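Side-chain contacts in fatty acid-binding protein TM_1468 (Thermotoga maritima, PDB 1VPV), which binds long-chain fatty acids such as palmitate and may take part in lipid transport or fatty acid metabolism: residues 31-36 with 144-149; 85-90 with 96-101. All blocks are in the same frame, centred on the assembly; numbering follows the deposited sequence.

Contact 1: residues 31-36 with 144-149; sequences EKYDID and AREMLE
The carbonyl oxygen of Tyr33 is gripped by two nitrogens of Arg145. NE makes the short, fairly straight bond, 2.7 Å to Tyr33 O with an N-H...O angle of 159°, whereas the bond from NH2 to the same oxygen is weak. NH2 also donates to the next carbonyl, at 3.1 Å from Asp34 O. Both oxygens lie at the edge of the guanidinium, close to its plane, although NE stands above the carbonyl plane of Tyr33. With Arg145 CG anti to the backbone N, that methylene lies 3.7 Å from CD1 of Tyr33, at the ring edge; bends at chi2 and chi3 then swing the guanidinium to the carbonyls. Ring and guanidinium end up nearly coplanar, 12° apart, without stacking. At the far end of the ring, one water links Tyr33 OH to Glu146 OE2, which also forms a salt bridge with Arg243. The Asp34 carboxylate does not close a salt bridge here: OD2 is 4.0 Å from Arg145 NH2 and well out of the guanidinium plane, and the carboxylate is bound by Tyr95 and Lys16. Val15 O is a further acceptor for NH2. Through backbone acceptors, NE and NH2 thus tie helix 138-149 to the turn between helix 29-32 and strand 35-43 of this DegV-family fold; the nearby carboxylate probably adds only a diffuse electrostatic attraction.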
loop_
_atom_site.group_PDB
_atom_site.type_symbol
_atom_site.label_atom_id
_atom_site.label_comp_id
_atom_site.label_asym_id
_atom_site.label_seq_id
_atom_site.Cartn_x
_atom_site.Cartn_y
_atom_site.Cartn_z
ATOM N N GLU A 31 4.836 -2.717 -15.527
ATOM C CA GLU A 31 5.004 -2.522 -16.954
ATOM C C GLU A 31 3.710 -1.960 -17.594
ATOM O O GLU A 31 3.749 -1.098 -18.451
ATOM C CB GLU A 31 5.428 -3.844 -17.610
ATOM C CG GLU A 31 6.685 -3.726 -18.465
ATOM N N LYS A 32 2.566 -2.448 -17.150
ATOM C CA LYS A 32 1.303 -2.153 -17.777
ATOM C C LYS A 32 0.900 -0.664 -17.601
ATOM O O LYS A 32 0.376 -0.060 -18.537
ATOM C CB LYS A 32 0.253 -3.101 -17.190
ATOM C CG LYS A 32 -1.179 -2.924 -17.665
ATOM C CD LYS A 32 -2.010 -4.155 -17.241
ATOM C CE LYS A 32 -3.483 -3.832 -16.973
ATOM N NZ LYS A 32 -4.157 -3.185 -18.126
ATOM N N TYR A 33 1.137 -0.092 -16.414
ATOM C CA TYR A 33 0.862 1.323 -16.157
ATOM C C TYR A 33 2.140 2.167 -16.000
ATOM O O TYR A 33 2.065 3.339 -15.564
ATOM C CB TYR A 33 -0.044 1.490 -14.915
ATOM C CG TYR A 33 -1.379 0.830 -15.096
ATOM C CD1 TYR A 33 -2.278 1.286 -16.067
ATOM C CD2 TYR A 33 -1.741 -0.268 -14.342
ATOM C CE1 TYR A 33 -3.519 0.665 -16.245
ATOM C CE2 TYR A 33 -2.960 -0.896 -14.527
ATOM C CZ TYR A 33 -3.846 -0.424 -15.468
ATOM O OH TYR A 33 -5.060 -1.053 -15.625
ATOM N N ASP A 34 3.288 1.598 -16.384
ATOM C CA ASP A 34 4.599 2.282 -16.271
ATOM C C ASP A 34 4.801 2.908 -14.850
ATOM O O ASP A 34 4.989 4.126 -14.666
ATOM C CB ASP A 34 4.784 3.300 -17.408
ATOM C CG ASP A 34 6.234 3.819 -17.503
ATOM O OD1 ASP A 34 7.120 3.169 -16.904
ATOM O OD2 ASP A 34 6.499 4.850 -18.174
ATOM N N ILE A 35 4.695 2.038 -13.851
ATOM C CA ILE A 35 4.878 2.403 -12.477
ATOM C C ILE A 35 6.135 1.655 -11.974
ATOM O O ILE A 35 6.253 0.452 -12.138
ATOM C CB ILE A 35 3.670 1.997 -11.632
ATOM C CG1 ILE A 35 2.413 2.759 -12.053
ATOM C CG2 ILE A 35 3.951 2.201 -10.139
ATOM C CD1 ILE A 35 1.147 2.176 -11.476
ATOM N N ASP A 36 7.046 2.400 -11.353
ATOM C CA ASP A 36 8.251 1.874 -10.766
ATOM C C ASP A 36 8.074 1.869 -9.259
ATOM O O ASP A 36 7.271 2.642 -8.715
ATOM C CB ASP A 36 9.401 2.804 -11.136
ATOM C CG ASP A 36 10.780 2.153 -11.018
ATOM O OD1 ASP A 36 10.887 0.961 -10.638
ATOM O OD2 ASP A 36 11.764 2.877 -11.307
ATOM N N ALA A 144 -4.316 7.765 -11.942
ATOM C CA ALA A 144 -3.496 8.802 -12.528
ATOM C C ALA A 144 -3.052 8.419 -13.921
ATOM O O ALA A 144 -2.982 9.273 -14.824
ATOM C CB ALA A 144 -2.291 9.065 -11.681
ATOM N N ARG A 145 -2.740 7.144 -14.120
ATOM C CA ARG A 145 -2.259 6.726 -15.448
ATOM C C ARG A 145 -3.382 6.839 -16.460
ATOM O O ARG A 145 -3.207 7.388 -17.556
ATOM C CB ARG A 145 -1.731 5.281 -15.430
ATOM C CG ARG A 145 -1.252 4.790 -16.797
ATOM C CD ARG A 145 -0.175 5.746 -17.425
ATOM N NE ARG A 145 1.126 5.579 -16.761
ATOM C CZ ARG A 145 2.136 6.446 -16.810
ATOM N NH1 ARG A 145 2.042 7.578 -17.474
ATOM N NH2 ARG A 145 3.254 6.177 -16.169
ATOM N N GLU A 146 -4.547 6.330 -16.078
ATOM C CA GLU A 146 -5.668 6.259 -16.998
ATOM C C GLU A 146 -6.020 7.663 -17.437
ATOM O O GLU A 146 -6.172 7.912 -18.627
ATOM C CB GLU A 146 -6.866 5.554 -16.379
ATOM C CG GLU A 146 -6.568 4.093 -16.085
ATOM C CD GLU A 146 -7.578 3.461 -15.122
ATOM O OE1 GLU A 146 -7.976 4.100 -14.120
ATOM O OE2 GLU A 146 -7.975 2.310 -15.375
HETATM N N MSE A 147 -6.069 8.601 -16.501
HETATM C CA MSE A 147 -6.429 9.948 -16.901
HETATM C C MSE A 147 -5.307 10.691 -17.646
HETATM O O MSE A 147 -5.604 11.555 -18.471
HETATM C CB MSE A 147 -7.086 10.735 -15.770
HETATM C CG MSE A 147 -6.349 10.864 -14.530
HETATM SE SE MSE A 147 -7.480 11.685 -13.097
HETATM C CE MSE A 147 -9.156 10.600 -13.287
ATOM N N LEU A 148 -4.044 10.314 -17.441
ATOM C CA LEU A 148 -2.955 10.791 -18.331
ATOM C C LEU A 148 -3.057 10.160 -19.737
ATOM O O LEU A 148 -2.870 10.842 -20.733
ATOM C CB LEU A 148 -1.564 10.560 -17.729
ATOM C CG LEU A 148 -1.294 11.342 -16.433
ATOM C CD1 LEU A 148 -0.099 10.791 -15.688
ATOM C CD2 LEU A 148 -1.093 12.823 -16.697
ATOM N N GLU A 149 -3.371 8.874 -19.810
ATOM C CA GLU A 149 -3.628 8.232 -21.088
ATOM C C GLU A 149 -4.850 8.805 -21.818
ATOM O O GLU A 149 -5.010 8.559 -23.005
ATOM C CB GLU A 149 -3.816 6.711 -20.930
ATOM C CG GLU A 149 -2.560 5.892 -20.585
ATOM C CD GLU A 149 -1.291 6.383 -21.267
ATOM O OE1 GLU A 149 -0.645 7.347 -20.771
ATOM O OE2 GLU A 149 -0.913 5.787 -22.286
HETATM O O HOH W 1 -6.728 0.455 -17.031
#

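Contact 2: residues 85-90 with 96-101; sequences KRYLKY and DVVLVL
With chi1 of -64° in Tyr87 and -54° in Tyr90, both rings lie anti to their own carbonyl carbons, and this brings them from helix 80-92 to two valines of strand 97-102. On the strand, Val98 and Val100 each have CG2 anti to the carbonyl carbon, and it is this methyl that makes the closest approach in the Tyr90-Val98 and Tyr87-Val100 pairs. Tyr90 meets Val98 along the ring edge: CD2 is 3.7 Å from CG2, with the methyl near the ring plane, and the two side chains cross at about a right angle. Tyr87 reaches further along the strand. Its CE1 lies 3.8 Å from Val100 CG2, and its OH comes within 3.7 Å of that same methyl, so the phenol end does the touching. The approach to the Tyr87 ring is oblique, and a looser contact joins CD1 to Val98 CG1 at 4.4 Å. No hydrogen bond joins the segments, and all four residues are buried, which marks this as apolar packing. The phenol oxygens are satisfied elsewhere, Tyr87 OH by Ala114 O and Tyr90 OH by Asp36. The short helix and strand segments run at 143°, roughly antiparallel, with axes 9.2 Å apart at closest approach, a separation bridged by the side chains. Helix 80-92 leads into strand 97-102 through a brief connection and packs back against it. Beside this contact, Val125 of strand 125-129 touches Tyr87, Val98 and Val100, while Tyr90 also rests on Lys16 and Leu18 of strand 15-20; the helix thus packs over three neighbouring parallel strands, with strand 97-102 between the other two.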
loop_
_atom_site.group_PDB
_atom_site.type_symbol
_atom_site.label_atom_id
_atom_site.label_comp_id
_atom_site.label_asym_id
_atom_site.label_seq_id
_atom_site.Cartn_x
_atom_site.Cartn_y
_atom_site.Cartn_z
ATOM N N LYS A 85 18.640 9.701 -7.422
ATOM C CA LYS A 85 19.160 8.814 -8.466
ATOM C C LYS A 85 18.050 8.327 -9.395
ATOM O O LYS A 85 18.198 8.408 -10.608
ATOM C CB LYS A 85 19.979 7.656 -7.874
ATOM C CG LYS A 85 21.319 8.135 -7.277
ATOM C CD LYS A 85 22.220 7.004 -6.769
ATOM N N ARG A 86 16.944 7.858 -8.839
ATOM C CA ARG A 86 15.781 7.493 -9.652
ATOM C C ARG A 86 15.283 8.658 -10.522
ATOM O O ARG A 86 15.060 8.471 -11.733
ATOM C CB ARG A 86 14.611 6.972 -8.800
ATOM C CG ARG A 86 14.896 5.725 -7.989
ATOM C CD ARG A 86 14.189 4.487 -8.519
ATOM N NE ARG A 86 14.649 3.269 -7.826
ATOM C CZ ARG A 86 14.179 2.045 -8.045
ATOM N NH1 ARG A 86 13.220 1.839 -8.927
ATOM N NH2 ARG A 86 14.659 1.021 -7.364
ATOM N N TYR A 87 15.104 9.835 -9.923
ATOM C CA TYR A 87 14.603 11.008 -10.671
ATOM C C TYR A 87 15.470 11.290 -11.902
ATOM O O TYR A 87 14.964 11.502 -13.004
ATOM C CB TYR A 87 14.582 12.278 -9.795
ATOM C CG TYR A 87 13.643 12.244 -8.591
ATOM C CD1 TYR A 87 12.632 11.298 -8.481
ATOM C CD2 TYR A 87 13.750 13.198 -7.572
ATOM C CE1 TYR A 87 11.763 11.290 -7.386
ATOM C CE2 TYR A 87 12.871 13.204 -6.481
ATOM C CZ TYR A 87 11.895 12.245 -6.388
ATOM O OH TYR A 87 11.037 12.239 -5.308
ATOM N N LEU A 88 16.781 11.297 -11.681
ATOM C CA LEU A 88 17.759 11.529 -12.727
ATOM C C LEU A 88 17.755 10.438 -13.778
ATOM O O LEU A 88 17.926 10.737 -14.960
ATOM C CB LEU A 88 19.156 11.634 -12.143
ATOM C CG LEU A 88 19.352 12.868 -11.281
ATOM C CD1 LEU A 88 20.719 12.781 -10.614
ATOM C CD2 LEU A 88 19.225 14.169 -12.105
ATOM N N LYS A 89 17.561 9.187 -13.364
ATOM C CA LYS A 89 17.445 8.103 -14.328
ATOM C C LYS A 89 16.242 8.319 -15.241
ATOM O O LYS A 89 16.337 8.108 -16.449
ATOM C CB LYS A 89 17.373 6.750 -13.638
ATOM C CG LYS A 89 17.051 5.569 -14.566
ATOM C CD LYS A 89 16.954 4.278 -13.719
ATOM C CE LYS A 89 15.674 3.484 -13.973
ATOM N NZ LYS A 89 15.673 2.857 -15.318
ATOM N N TYR A 90 15.123 8.754 -14.671
ATOM C CA TYR A 90 13.936 9.066 -15.465
ATOM C C TYR A 90 14.198 10.206 -16.433
ATOM O O TYR A 90 13.752 10.155 -17.573
ATOM C CB TYR A 90 12.731 9.369 -14.578
ATOM C CG TYR A 90 12.427 8.270 -13.578
ATOM C CD1 TYR A 90 12.630 6.927 -13.879
ATOM C CD2 TYR A 90 11.917 8.578 -12.330
ATOM C CE1 TYR A 90 12.323 5.927 -12.942
ATOM C CE2 TYR A 90 11.623 7.595 -11.405
ATOM C CZ TYR A 90 11.825 6.281 -11.711
ATOM O OH TYR A 90 11.531 5.340 -10.742
ATOM N N ASP A 96 9.336 13.717 -19.056
ATOM C CA ASP A 96 9.198 15.168 -18.840
ATOM C C ASP A 96 8.816 15.472 -17.408
ATOM O O ASP A 96 9.144 16.528 -16.932
ATOM C CB ASP A 96 8.171 15.803 -19.771
ATOM C CG ASP A 96 8.359 15.403 -21.218
ATOM O OD1 ASP A 96 9.353 15.814 -21.856
ATOM O OD2 ASP A 96 7.481 14.669 -21.710
ATOM N N VAL A 97 8.155 14.537 -16.732
ATOM C CA VAL A 97 7.603 14.751 -15.385
ATOM C C VAL A 97 7.660 13.423 -14.592
ATOM O O VAL A 97 7.456 12.342 -15.157
ATOM C CB VAL A 97 6.116 15.222 -15.438
ATOM C CG1 VAL A 97 5.522 15.354 -14.032
ATOM C CG2 VAL A 97 5.956 16.535 -16.167
ATOM N N VAL A 98 7.975 13.508 -13.296
ATOM C CA VAL A 98 7.839 12.357 -12.397
ATOM C C VAL A 98 6.721 12.641 -11.401
ATOM O O VAL A 98 6.684 13.706 -10.783
ATOM C CB VAL A 98 9.091 12.085 -11.592
ATOM C CG1 VAL A 98 8.897 10.819 -10.789
ATOM C CG2 VAL A 98 10.303 11.957 -12.489
ATOM N N LEU A 99 5.809 11.696 -11.270
ATOM C CA LEU A 99 4.755 11.783 -10.283
ATOM C C LEU A 99 4.994 10.728 -9.225
ATOM O O LEU A 99 4.923 9.548 -9.528
ATOM C CB LEU A 99 3.398 11.536 -10.939
ATOM C CG LEU A 99 2.207 11.443 -9.966
ATOM C CD1 LEU A 99 1.981 12.776 -9.264
ATOM C CD2 LEU A 99 0.946 11.011 -10.698
ATOM N N VAL A 100 5.242 11.146 -7.988
ATOM C CA VAL A 100 5.532 10.238 -6.855
ATOM C C VAL A 100 4.345 10.153 -5.880
ATOM O O VAL A 100 3.840 11.161 -5.404
ATOM C CB VAL A 100 6.777 10.738 -6.041
ATOM C CG1 VAL A 100 7.146 9.767 -4.928
ATOM C CG2 VAL A 100 7.951 10.996 -6.953
ATOM N N LEU A 101 3.932 8.941 -5.583
ATOM C CA LEU A 101 2.900 8.669 -4.577
ATOM C C LEU A 101 3.546 7.875 -3.472
ATOM O O LEU A 101 4.023 6.752 -3.698
ATOM C CB LEU A 101 1.745 7.832 -5.177
ATOM C CG LEU A 101 0.715 8.672 -5.918
ATOM C CD1 LEU A 101 1.269 9.068 -7.230
ATOM C CD2 LEU A 101 -0.587 7.940 -6.114
#

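Contacts 1 and 2 have centres 14 Å apart and reach the same mixed sheet. Along the chain, 85-90 and 96-101 are nested inside the loop closed by 31-36 and 144-149. Asp36 connects them directly: its OD2, the partner of Tyr90, also forms a salt bridge with Arg86 NH1 at 3.0 Å. A second junction is apolar, with Ala144 CB packing on Leu99 CD2 at 3.9 Å. Val98 and Val100 face helix 80-92, whereas Leu99 meets helix 138-149, so the two helices pack on opposite faces of the sheet. Contact 2 joins the sheet to helix 80-92, whereas contact 1 joins helix 138-149 to the turn that leads into strand 35-43; the palmitate lies about 13 Å from the Val100 side chain.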